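PDB 1QP8: formate dehydrogenase from Pyrobaculum aerophilum, which binds NADPH and probably acts as an oxidoreductase of the D-isomer specific 2-hydroxyacid dehydrogenase family, perhaps reducing glyoxylate or hydroxypyruvate. Local coordinates for residues A[219-222]-A[223-227]; A[7-11]-A[12-16]; A[130-134]-A[135-139]. One frame throughout, in Å; residues are numbered along the deposited sequence.

Each of the three contacts lies within a helix or at the start of one, and they follow the chain in the order 2, 3, 1. Contact 3 forms part of the cofactor site: the glycine-rich turn after strand 126-130 and the start of helix 135-145, where the NADPH diphosphate binds. Contact 1 lies on helix 217-226 of the same nucleotide-binding domain. Its centre is about 26 Å from that of contact 3, and the nearest atoms are about 11 Å apart. Contact 2 starts helix 11-18, about 30 Å from contact 3 between centres. Contacts 1 and 2 are on opposite sides of the chain's centre, about 45 Å apart between centres. Both are structural packing away from the annotated sites.

Contact 1. Residues A[219-222]-A[223-227]; sequences GVLR and ILKER
R222 turns its CG away from its own backbone N (chi1 163°) and runs extended out to NE, while E226 sets its CG beside its backbone N (chi1 -57°). These torsions bring the two polar ends together one helical turn apart. NE of R222 lies 3.2 Å from OE2 of E226, a salt bridge whose hydrogen bond is weak and bent. The guanidinium and carboxylate planes are 52° apart, so the two groups do not pair flat. The other oxygen, OE1 of E226, is hydrogen-bonded to the hydroxyl of Y194. That second hold probably limits how far the carboxylate can turn. R222 also makes a cation-pi contact with Y194.

On the buried side, V220 and L224 point the same way, and CG1 of V220 meets CD1 of L224 at 3.9 Å. The backbone bonds here are those of an alpha-helix. I223 N donates to G219 O at 2.9 Å, and L224 N to V220 O at 2.9 Å.

The helix is the crossover of the beta-alpha-beta unit 205-208, 217-226, 231-234. V220 and L224 pack on F232 of strand 231-234 and on F249 of helix 247-250, while I223 reaches Y194 and L197 of helix 194-197.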
ATOM      1  N   GLY A 219      -6.764 -13.869  22.565  1.00 40.13           N
ATOM      2  CA  GLY A 219      -7.156 -14.538  21.339  1.00 40.13           C
ATOM      3  C   GLY A 219      -6.136 -14.344  20.250  1.00 40.13           C
ATOM      4  O   GLY A 219      -5.736 -15.307  19.600  1.00 40.13           O
ATOM      5  N   VAL A 220      -5.713 -13.096  20.061  1.00 47.22           N
ATOM      6  CA  VAL A 220      -4.719 -12.746  19.044  1.00 47.22           C
ATOM      7  C   VAL A 220      -3.466 -13.586  19.239  1.00 47.22           C
ATOM      8  O   VAL A 220      -2.969 -14.244  18.320  1.00 47.22           O
ATOM      9  CB  VAL A 220      -4.286 -11.286  19.165  1.00 41.50           C
ATOM     10  CG1 VAL A 220      -3.567 -10.864  17.897  1.00 41.50           C
ATOM     11  CG2 VAL A 220      -5.491 -10.400  19.467  1.00 41.50           C
ATOM     12  N   LEU A 221      -2.961 -13.541  20.464  1.00 51.20           N
ATOM     13  CA  LEU A 221      -1.771 -14.259  20.852  1.00 51.20           C
ATOM     14  C   LEU A 221      -1.922 -15.731  20.493  1.00 51.20           C
ATOM     15  O   LEU A 221      -1.034 -16.347  19.898  1.00 51.20           O
ATOM     16  CB  LEU A 221      -1.597 -14.094  22.355  1.00 56.69           C
ATOM     17  CG  LEU A 221      -0.227 -14.122  23.018  1.00 56.69           C
ATOM     18  CD1 LEU A 221       0.795 -13.293  22.235  1.00 56.69           C
ATOM     19  CD2 LEU A 221      -0.413 -13.567  24.417  1.00 56.69           C
ATOM     20  N   ARG A 222      -3.067 -16.294  20.840  1.00 45.57           N
ATOM     21  CA  ARG A 222      -3.295 -17.694  20.583  1.00 45.57           C
ATOM     22  C   ARG A 222      -3.304 -18.064  19.122  1.00 45.57           C
ATOM     23  O   ARG A 222      -2.647 -19.025  18.725  1.00 45.57           O
ATOM     24  CB  ARG A 222      -4.603 -18.138  21.210  1.00 69.62           C
ATOM     25  CG  ARG A 222      -5.081 -19.446  20.648  1.00 69.62           C
ATOM     26  CD  ARG A 222      -6.302 -19.944  21.348  1.00 69.62           C
ATOM     27  NE  ARG A 222      -6.907 -21.006  20.564  1.00 69.62           N
ATOM     28  CZ  ARG A 222      -7.811 -21.856  21.025  1.00 69.62           C
ATOM     29  NH1 ARG A 222      -8.221 -21.771  22.284  1.00 69.62           N
ATOM     30  NH2 ARG A 222      -8.300 -22.792  20.217  1.00 69.62           N
ATOM     31  N   ILE A 223      -4.054 -17.332  18.307  1.00 45.40           N
ATOM     32  CA  ILE A 223      -4.091 -17.691  16.899  1.00 45.40           C
ATOM     33  C   ILE A 223      -2.731 -17.460  16.255  1.00 45.40           C
ATOM     34  O   ILE A 223      -2.334 -18.201  15.357  1.00 45.40           O
ATOM     35  CB  ILE A 223      -5.170 -16.918  16.114  1.00 40.07           C
ATOM     36  CG1 ILE A 223      -5.400 -17.617  14.773  1.00 40.07           C
ATOM     37  CG2 ILE A 223      -4.744 -15.483  15.872  1.00 40.07           C
ATOM     38  CD1 ILE A 223      -6.446 -16.967  13.905  1.00 40.07           C
ATOM     39  N   LEU A 224      -2.012 -16.441  16.720  1.00 42.41           N
ATOM     40  CA  LEU A 224      -0.698 -16.161  16.167  1.00 42.41           C
ATOM     41  C   LEU A 224       0.210 -17.336  16.425  1.00 42.41           C
ATOM     42  O   LEU A 224       0.995 -17.700  15.557  1.00 42.41           O
ATOM     43  CB  LEU A 224      -0.100 -14.906  16.781  1.00 35.72           C
ATOM     44  CG  LEU A 224      -0.510 -13.627  16.063  1.00 35.72           C
ATOM     45  CD1 LEU A 224      -0.146 -12.420  16.918  1.00 35.72           C
ATOM     46  CD2 LEU A 224       0.164 -13.589  14.718  1.00 35.72           C
ATOM     47  N   LYS A 225       0.097 -17.936  17.610  1.00 50.83           N
ATOM     48  CA  LYS A 225       0.930 -19.091  17.956  1.00 50.83           C
ATOM     49  C   LYS A 225       0.488 -20.375  17.267  1.00 50.83           C
ATOM     50  O   LYS A 225       1.199 -21.375  17.317  1.00 50.83           O
ATOM     51  CB  LYS A 225       0.929 -19.337  19.460  1.00 40.86           C
ATOM     52  CG  LYS A 225       1.782 -18.380  20.260  1.00 40.86           C
ATOM     53  CD  LYS A 225       1.473 -18.505  21.733  1.00 40.86           C
ATOM     54  CE  LYS A 225       2.306 -17.538  22.555  1.00 40.86           C
ATOM     55  NZ  LYS A 225       1.788 -17.395  23.954  1.00 40.86           N
ATOM     56  N   GLU A 226      -0.682 -20.356  16.638  1.00 56.83           N
ATOM     57  CA  GLU A 226      -1.179 -21.540  15.950  1.00 56.83           C
ATOM     58  C   GLU A 226      -0.988 -21.445  14.451  1.00 56.83           C
ATOM     59  O   GLU A 226      -0.626 -22.423  13.802  1.00 56.83           O
ATOM     60  CB  GLU A 226      -2.666 -21.752  16.215  1.00 67.92           C
ATOM     61  CG  GLU A 226      -3.059 -21.871  17.669  1.00 67.92           C
ATOM     62  CD  GLU A 226      -4.500 -22.304  17.806  1.00 67.92           C
ATOM     63  OE1 GLU A 226      -5.264 -22.070  16.842  1.00 67.92           O
ATOM     64  OE2 GLU A 226      -4.862 -22.866  18.864  1.00 67.92           O
ATOM     65  N   ARG A 227      -1.255 -20.276  13.888  1.00 57.45           N
ATOM     66  CA  ARG A 227      -1.121 -20.109  12.453  1.00 57.45           C
ATOM     67  C   ARG A 227       0.071 -19.238  12.091  1.00 57.45           C
ATOM     68  O   ARG A 227       0.001 -18.009  12.104  1.00 57.45           O
ATOM     69  CB  ARG A 227      -2.437 -19.565  11.881  1.00 62.48           C
ATOM     70  CG  ARG A 227      -3.569 -20.580  12.051  1.00 62.48           C
ATOM     71  CD  ARG A 227      -4.935 -19.987  12.398  1.00 62.48           C
ATOM     72  NE  ARG A 227      -5.727 -19.670  11.216  1.00 62.48           N
ATOM     73  CZ  ARG A 227      -7.054 -19.702  11.175  1.00 62.48           C
ATOM     74  NH1 ARG A 227      -7.751 -20.043  12.251  1.00 62.48           N
ATOM     75  NH2 ARG A 227      -7.686 -19.392  10.055  1.00 62.48           N
TER

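Contact 2. Residues A[7-11]-A[12-16]; sequences FELPP and EAEEE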
ATOM      1  N   PHE A   7      -2.800  21.815  27.031  1.00 38.36           N
ATOM      2  CA  PHE A   7      -1.719  21.313  26.195  1.00 38.36           C
ATOM      3  C   PHE A   7      -1.194  22.411  25.284  1.00 38.36           C
ATOM      4  O   PHE A   7      -1.912  23.390  25.031  1.00 38.36           O
ATOM      5  CB  PHE A   7      -2.212  20.121  25.379  1.00 51.07           C
ATOM      6  CG  PHE A   7      -3.253  20.473  24.361  1.00 51.07           C
ATOM      7  CD1 PHE A   7      -2.883  20.817  23.060  1.00 51.07           C
ATOM      8  CD2 PHE A   7      -4.603  20.449  24.694  1.00 51.07           C
ATOM      9  CE1 PHE A   7      -3.844  21.126  22.106  1.00 51.07           C
ATOM     10  CE2 PHE A   7      -5.571  20.755  23.748  1.00 51.07           C
ATOM     11  CZ  PHE A   7      -5.192  21.094  22.451  1.00 51.07           C
ATOM     12  N   GLU A   8       0.047  22.256  24.805  1.00 42.04           N
ATOM     13  CA  GLU A   8       0.689  23.242  23.919  1.00 42.04           C
ATOM     14  C   GLU A   8      -0.152  23.526  22.680  1.00 42.04           C
ATOM     15  O   GLU A   8      -0.481  22.615  21.929  1.00 42.04           O
ATOM     16  CB  GLU A   8       2.067  22.744  23.484  1.00 96.83           C
ATOM     17  CG  GLU A   8       3.139  22.834  24.557  1.00 96.83           C
ATOM     18  CD  GLU A   8       3.865  24.170  24.562  1.00 96.83           C
ATOM     19  OE1 GLU A   8       4.549  24.478  23.559  1.00 96.83           O
ATOM     20  OE2 GLU A   8       3.755  24.904  25.572  1.00 96.83           O
ATOM     21  N   LEU A   9      -0.494  24.788  22.454  1.00 45.42           N
ATOM     22  CA  LEU A   9      -1.309  25.131  21.298  1.00 45.42           C
ATOM     23  C   LEU A   9      -0.576  25.773  20.137  1.00 45.42           C
ATOM     24  O   LEU A   9       0.185  26.714  20.321  1.00 45.42           O
ATOM     25  CB  LEU A   9      -2.430  26.091  21.696  1.00 57.70           C
ATOM     26  CG  LEU A   9      -3.734  25.596  22.309  1.00 57.70           C
ATOM     27  CD1 LEU A   9      -4.690  26.763  22.394  1.00 57.70           C
ATOM     28  CD2 LEU A   9      -4.340  24.505  21.452  1.00 57.70           C
ATOM     29  N   PRO A  10      -0.799  25.276  18.915  1.00 64.20           N
ATOM     30  CA  PRO A  10      -0.126  25.887  17.768  1.00 64.20           C
ATOM     31  C   PRO A  10      -0.566  27.355  17.683  1.00 64.20           C
ATOM     32  O   PRO A  10      -1.740  27.668  17.887  1.00 64.20           O
ATOM     33  CB  PRO A  10      -0.650  25.070  16.593  1.00 76.28           C
ATOM     34  CG  PRO A  10      -0.794  23.697  17.196  1.00 76.28           C
ATOM     35  CD  PRO A  10      -1.415  23.988  18.546  1.00 76.28           C
ATOM     36  N   PRO A  11       0.373  28.271  17.403  1.00 61.99           N
ATOM     37  CA  PRO A  11       0.102  29.712  17.286  1.00 61.99           C
ATOM     38  C   PRO A  11      -1.108  30.005  16.416  1.00 61.99           C
ATOM     39  O   PRO A  11      -1.856  30.953  16.657  1.00 61.99           O
ATOM     40  CB  PRO A  11       1.386  30.248  16.674  1.00 50.03           C
ATOM     41  CG  PRO A  11       2.427  29.394  17.359  1.00 50.03           C
ATOM     42  CD  PRO A  11       1.816  27.997  17.251  1.00 50.03           C
ATOM     43  N   GLU A  12      -1.281  29.186  15.391  1.00 49.41           N
ATOM     44  CA  GLU A  12      -2.404  29.329  14.477  1.00 49.41           C
ATOM     45  C   GLU A  12      -3.724  29.189  15.259  1.00 49.41           C
ATOM     46  O   GLU A  12      -4.664  29.969  15.068  1.00 49.41           O
ATOM     47  CB  GLU A  12      -2.305  28.253  13.390  1.00100.15           C
ATOM     48  CG  GLU A  12      -1.513  27.020  13.838  1.00100.15           C
ATOM     49  CD  GLU A  12      -1.739  25.805  12.955  1.00100.15           C
ATOM     50  OE1 GLU A  12      -1.452  25.878  11.739  1.00100.15           O
ATOM     51  OE2 GLU A  12      -2.207  24.773  13.485  1.00100.15           O
ATOM     52  N   ALA A  13      -3.770  28.195  16.145  1.00 49.03           N
ATOM     53  CA  ALA A  13      -4.940  27.916  16.969  1.00 49.03           C
ATOM     54  C   ALA A  13      -5.221  29.038  17.969  1.00 49.03           C
ATOM     55  O   ALA A  13      -6.336  29.589  17.992  1.00 49.03           O
ATOM     56  CB  ALA A  13      -4.745  26.596  17.710  1.00 47.73           C
ATOM     57  N   GLU A  14      -4.216  29.363  18.794  1.00 46.28           N
ATOM     58  CA  GLU A  14      -4.336  30.419  19.801  1.00 46.28           C
ATOM     59  C   GLU A  14      -4.877  31.694  19.183  1.00 46.28           C
ATOM     60  O   GLU A  14      -5.763  32.334  19.739  1.00 46.28           O
ATOM     61  CB  GLU A  14      -2.989  30.709  20.450  1.00 98.89           C
ATOM     62  CG  GLU A  14      -2.513  29.600  21.355  1.00 98.89           C
ATOM     63  CD  GLU A  14      -1.261  29.964  22.121  1.00 98.89           C
ATOM     64  OE1 GLU A  14      -0.188  30.112  21.493  1.00 98.89           O
ATOM     65  OE2 GLU A  14      -1.358  30.102  23.357  1.00 98.89           O
ATOM     66  N   GLU A  15      -4.355  32.064  18.023  1.00 45.10           N
ATOM     67  CA  GLU A  15      -4.833  33.268  17.395  1.00 45.10           C
ATOM     68  C   GLU A  15      -6.349  33.179  17.281  1.00 45.10           C
ATOM     69  O   GLU A  15      -7.071  34.035  17.803  1.00 45.10           O
ATOM     70  CB  GLU A  15      -4.210  33.450  16.013  1.00 99.76           C
ATOM     71  CG  GLU A  15      -4.439  34.846  15.456  1.00 99.76           C
ATOM     72  CD  GLU A  15      -3.664  35.116  14.185  1.00 99.76           C
ATOM     73  OE1 GLU A  15      -2.437  34.873  14.174  1.00 99.76           O
ATOM     74  OE2 GLU A  15      -4.283  35.581  13.201  1.00 99.76           O
ATOM     75  N   GLU A  16      -6.834  32.137  16.615  1.00 50.20           N
ATOM     76  CA  GLU A  16      -8.271  31.963  16.440  1.00 50.20           C
ATOM     77  C   GLU A  16      -9.083  31.861  17.746  1.00 50.20           C
ATOM     78  O   GLU A  16     -10.132  32.498  17.883  1.00 50.20           O
ATOM     79  CB  GLU A  16      -8.534  30.741  15.557  1.00 76.99           C
ATOM     80  CG  GLU A  16      -8.460  31.041  14.064  1.00 76.99           C
ATOM     81  CD  GLU A  16      -9.612  31.917  13.587  1.00 76.99           C
ATOM     82  OE1 GLU A  16     -10.783  31.488  13.727  1.00 76.99           O
ATOM     83  OE2 GLU A  16      -9.350  33.033  13.077  1.00 76.99           O
TER
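P10 O is gripped by two backbone amides. E14 N donates to it at 3.1 Å and nearly straight (161°), while A13 N gives a weak, bent bond at 2.7 Å. This is the first turn of helix 11-18, with P10 at the N-cap position and P11 as the first helical residue. Neither proline has an N-H to donate, and a helix start asks for none there. The next bond follows in step, E15 N to P11 O at 3.1 Å.

Side chains wrap the turn on two sides. E12 lays its CG against CB of P10 at 3.5 Å, with its OE2 beside the same carbon. An alanine in place of E12 is likely to lose the packing of CG and OE2 on P10 CB and to weaken the contact with R272 and M276 of helix 268-286. A13 faces the same helix, touching V275 and V279.

E14 crosses L9 at an angle. A chi1 of -71° and an extended chain beyond CG carry it back toward the leucine. The carboxylate continues to a salt bridge between E14 OE2 and R25. CG of E14 rests 3.5 Å from CB of L9 and 3.7 Å from CD1 of L9.

Contact 3. Residues A[130-134]-A[135-139]; sequences LGLGE and IGTRV. With NDP (NADPH dihydro-nicotinamide-adenine-dinucleotide phosphate), chain C.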
ATOM      1  N   LEU A 130     -13.728  -3.873   9.509  1.00 59.32           N
ATOM      2  CA  LEU A 130     -14.516  -3.617  10.706  1.00 59.32           C
ATOM      3  C   LEU A 130     -14.502  -2.136  11.059  1.00 59.32           C
ATOM      4  O   LEU A 130     -13.447  -1.559  11.315  1.00 59.32           O
ATOM      5  CB  LEU A 130     -13.977  -4.410  11.896  1.00 47.38           C
ATOM      6  CG  LEU A 130     -13.273  -5.759  11.718  1.00 47.38           C
ATOM      7  CD1 LEU A 130     -13.164  -6.416  13.094  1.00 47.38           C
ATOM      8  CD2 LEU A 130     -14.030  -6.658  10.762  1.00 47.38           C
ATOM      9  N   GLY A 131     -15.683  -1.532  11.098  1.00 51.35           N
ATOM     10  CA  GLY A 131     -15.786  -0.119  11.402  1.00 51.35           C
ATOM     11  C   GLY A 131     -15.857   0.635  10.095  1.00 51.35           C
ATOM     12  O   GLY A 131     -14.917   0.578   9.300  1.00 51.35           O
ATOM     13  N   LEU A 132     -16.961   1.329   9.852  1.00 66.95           N
ATOM     14  CA  LEU A 132     -17.093   2.067   8.604  1.00 66.95           C
ATOM     15  C   LEU A 132     -17.082   3.581   8.793  1.00 66.95           C
ATOM     16  O   LEU A 132     -17.163   4.082   9.905  1.00 66.95           O
ATOM     17  CB  LEU A 132     -18.351   1.607   7.854  1.00 52.71           C
ATOM     18  CG  LEU A 132     -18.147   0.249   7.158  1.00 52.71           C
ATOM     19  CD1 LEU A 132     -19.482  -0.408   6.842  1.00 52.71           C
ATOM     20  CD2 LEU A 132     -17.338   0.441   5.899  1.00 52.71           C
ATOM     21  N   GLY A 133     -16.928   4.316   7.705  1.00 73.50           N
ATOM     22  CA  GLY A 133     -16.906   5.759   7.827  1.00 73.50           C
ATOM     23  C   GLY A 133     -15.618   6.357   8.365  1.00 73.50           C
ATOM     24  O   GLY A 133     -15.073   5.913   9.371  1.00 73.50           O
ATOM     25  N   GLU A 134     -15.170   7.398   7.665  1.00 63.58           N
ATOM     26  CA  GLU A 134     -13.963   8.164   7.960  1.00 63.58           C
ATOM     27  C   GLU A 134     -12.712   7.409   7.577  1.00 63.58           C
ATOM     28  O   GLU A 134     -12.159   7.627   6.503  1.00 63.58           O
ATOM     29  CB  GLU A 134     -13.927   8.582   9.428  1.00 81.18           C
ATOM     30  CG  GLU A 134     -14.981   9.641   9.783  1.00 81.18           C
ATOM     31  CD  GLU A 134     -15.144  10.761   8.721  1.00 81.18           C
ATOM     32  OE1 GLU A 134     -14.305  10.885   7.799  1.00 81.18           O
ATOM     33  OE2 GLU A 134     -16.125  11.533   8.816  1.00 81.18           O
ATOM     34  N   ILE A 135     -12.263   6.527   8.455  1.00 44.03           N
ATOM     35  CA  ILE A 135     -11.094   5.718   8.166  1.00 44.03           C
ATOM     36  C   ILE A 135     -11.589   4.464   7.455  1.00 44.03           C
ATOM     37  O   ILE A 135     -11.219   4.198   6.303  1.00 44.03           O
ATOM     38  CB  ILE A 135     -10.357   5.319   9.462  1.00 34.03           C
ATOM     39  CG1 ILE A 135      -9.765   6.575  10.122  1.00 34.03           C
ATOM     40  CG2 ILE A 135      -9.309   4.235   9.166  1.00 34.03           C
ATOM     41  CD1 ILE A 135      -9.276   6.346  11.558  1.00 34.03           C
ATOM     42  N   GLY A 136     -12.448   3.713   8.141  1.00 47.53           N
ATOM     43  CA  GLY A 136     -12.979   2.487   7.575  1.00 47.53           C
ATOM     44  C   GLY A 136     -13.352   2.649   6.123  1.00 47.53           C
ATOM     45  O   GLY A 136     -12.918   1.884   5.264  1.00 47.53           O
ATOM     46  N   THR A 137     -14.144   3.678   5.855  1.00 48.65           N
ATOM     47  CA  THR A 137     -14.613   3.973   4.513  1.00 48.65           C
ATOM     48  C   THR A 137     -13.528   4.253   3.484  1.00 48.65           C
ATOM     49  O   THR A 137     -13.602   3.766   2.357  1.00 48.65           O
ATOM     50  CB  THR A 137     -15.575   5.173   4.524  1.00 55.82           C
ATOM     51  OG1 THR A 137     -16.754   4.832   5.264  1.00 55.82           O
ATOM     52  CG2 THR A 137     -15.969   5.548   3.104  1.00 55.82           C
ATOM     53  N   ARG A 138     -12.534   5.051   3.852  1.00 44.87           N
ATOM     54  CA  ARG A 138     -11.469   5.377   2.912  1.00 44.87           C
ATOM     55  C   ARG A 138     -10.725   4.118   2.559  1.00 44.87           C
ATOM     56  O   ARG A 138     -10.377   3.889   1.397  1.00 44.87           O
ATOM     57  CB  ARG A 138     -10.522   6.414   3.515  1.00 48.85           C
ATOM     58  CG  ARG A 138     -11.167   7.781   3.630  1.00 48.85           C
ATOM     59  CD  ARG A 138     -10.323   8.766   4.393  1.00 48.85           C
ATOM     60  NE  ARG A 138     -11.179   9.665   5.165  1.00 48.85           N
ATOM     61  CZ  ARG A 138     -11.422  10.932   4.851  1.00 48.85           C
ATOM     62  NH1 ARG A 138     -10.864  11.470   3.775  1.00 48.85           N
ATOM     63  NH2 ARG A 138     -12.241  11.656   5.602  1.00 48.85           N
ATOM     64  N   VAL A 139     -10.500   3.290   3.571  1.00 43.71           N
ATOM     65  CA  VAL A 139      -9.797   2.034   3.362  1.00 43.71           C
ATOM     66  C   VAL A 139     -10.647   1.187   2.428  1.00 43.71           C
ATOM     67  O   VAL A 139     -10.187   0.762   1.363  1.00 43.71           O
ATOM     68  CB  VAL A 139      -9.554   1.300   4.721  1.00 34.85           C
ATOM     69  CG1 VAL A 139      -8.874  -0.041   4.494  1.00 34.85           C
ATOM     70  CG2 VAL A 139      -8.673   2.163   5.625  1.00 34.85           C
TER
HETATM   71  PA  NDP C 310     -15.739   7.653  13.631  0.70 54.47           P
HETATM   72  O1A NDP C 310     -15.858   7.655  15.122  0.70 54.47           O
HETATM   73  O2A NDP C 310     -14.519   8.475  13.789  0.70 54.47           O
HETATM   74  O5B NDP C 310     -16.038   6.034  13.745  0.70 54.47           O
HETATM   75  C5B NDP C 310     -17.480   5.744  13.540  0.70 54.47           C
HETATM   76  C4B NDP C 310     -17.650   4.453  12.660  0.70 54.47           C
HETATM   77  O4B NDP C 310     -17.441   3.181  13.388  0.70 54.47           O
HETATM   78  C3B NDP C 310     -19.112   4.264  12.095  0.70 54.47           C
HETATM   79  O3B NDP C 310     -19.091   3.380  10.988  0.70 54.47           O
HETATM   80  C2B NDP C 310     -19.768   3.739  13.372  0.70 54.47           C
HETATM   81  O2B NDP C 310     -21.060   3.253  13.424  0.70 54.47           O
HETATM   82  C1B NDP C 310     -18.762   2.760  13.813  0.70 54.47           C
HETATM   83  N9A NDP C 310     -18.925   2.375  15.177  0.70 54.47           N
HETATM   84  C8A NDP C 310     -18.776   3.074  16.346  0.70 54.47           C
HETATM   85  N7A NDP C 310     -19.006   2.318  17.420  0.70 54.47           N
HETATM   86  C5A NDP C 310     -19.315   1.090  16.890  0.70 54.47           C
HETATM   87  C6A NDP C 310     -19.675  -0.164  17.509  0.70 54.47           C
HETATM   88  N6A NDP C 310     -19.754  -0.251  18.851  0.70 54.47           N
HETATM   89  N1A NDP C 310     -19.941  -1.240  16.670  0.70 54.47           N
HETATM   90  C2A NDP C 310     -19.848  -1.061  15.296  0.70 54.47           C
HETATM   91  N3A NDP C 310     -19.532   0.051  14.655  0.70 54.47           N
HETATM   92  C4A NDP C 310     -19.258   1.091  15.527  0.70 54.47           C
HETATM   93  O3  NDP C 310     -14.694   6.990  12.666  0.70 54.47           O
HETATM   94  PN  NDP C 310     -13.093   6.757  12.384  0.70 54.47           P
HETATM   95  O1N NDP C 310     -12.879   5.971  11.148  0.70 54.47           O
HETATM   96  O2N NDP C 310     -12.336   8.049  12.344  0.70 54.47           O
HETATM   97  O5D NDP C 310     -12.534   5.902  13.696  0.70 54.47           O
HETATM   98  C5D NDP C 310     -12.212   6.637  14.901  0.70 54.47           C
HETATM   99  C4D NDP C 310     -11.614   5.614  15.882  0.70 54.47           C
HETATM  100  O4D NDP C 310     -10.382   5.093  15.329  0.70 54.47           O
HETATM  101  C3D NDP C 310     -11.250   6.281  17.208  0.70 54.47           C
HETATM  102  O3D NDP C 310     -12.381   6.241  18.063  0.70 54.47           O
HETATM  103  C2D NDP C 310     -10.030   5.437  17.663  0.70 54.47           C
HETATM  104  O2D NDP C 310     -10.426   4.338  18.499  0.70 54.47           O
HETATM  105  C1D NDP C 310      -9.347   5.017  16.340  0.70 54.47           C
HETATM  106  N1N NDP C 310      -8.150   5.910  15.964  0.70 54.47           N
HETATM  107  C2N NDP C 310      -6.880   5.243  15.867  0.70 54.47           C
HETATM  108  C3N NDP C 310      -5.771   6.053  15.520  0.70 54.47           C
HETATM  109  C7N NDP C 310      -4.362   5.350  15.405  0.70 54.47           C
HETATM  110  O7N NDP C 310      -3.447   5.997  14.930  0.70 54.47           O
HETATM  111  N7N NDP C 310      -4.263   4.066  15.842  0.70 54.47           N
HETATM  112  C4N NDP C 310      -5.831   7.476  15.261  0.70 54.47           C
HETATM  113  C5N NDP C 310      -7.167   8.001  15.395  0.70 54.47           C
HETATM  114  C6N NDP C 310      -8.285   7.297  15.722  0.70 54.47           C
HETATM  115  P2B NDP C 310     -22.213   4.398  13.922  0.70 54.47           P
HETATM  116  O1X NDP C 310     -23.391   3.455  13.871  0.70 54.47           O
HETATM  117  O2X NDP C 310     -21.741   4.780  15.280  0.70 54.47           O
HETATM  118  O3X NDP C 310     -22.154   5.455  12.927  0.70 54.47           O
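The R138 guanidinium meets E134 at its edge, and the carboxylate of E134 is nearly coplanar with it, the planes 23° apart. R138 grips E134 side-on with two nitrogens. NE donates to the backbone E134 O at 2.6 Å, approaching tilted 33° from the carbonyl plane. NH2 donates to E134 OE1 at 3.1 Å, a salt bridge. At chi1 -70° E134 CG is anti to the carbonyl carbon, and the bend at chi2 brings the carboxylate alongside the arginine. NH1 of R138 has a second partner, a salt bridge to D84 of helix 83-98.

G131, G133 and G136 match the GxGxxG pattern of Rossmann-type nucleotide-binding domains. The turn follows strand 126-130 and leads into helix 135-145. G136 brings its CA to 3.2 Å from G131 O in a CA-H...O contact. A CB on G136 would probably collide with G131 O and the CA of L132, consistent with glycine here.

The turn holds NADPH mainly by its backbone. I135 N donates to the diphosphate oxygen O1N at 2.8 Å. L132 N gives the adenosine ribose hydroxyl O3B a weak bond at 3.2 Å. CB of E134 lies 3.3 Å from O1N.

The diphosphate thus sits at the helix N-terminus, where the helix dipole would probably help offset its negative charge. E134 brings only CB and CG close to the diphosphate, and its OE1 is paired with R138.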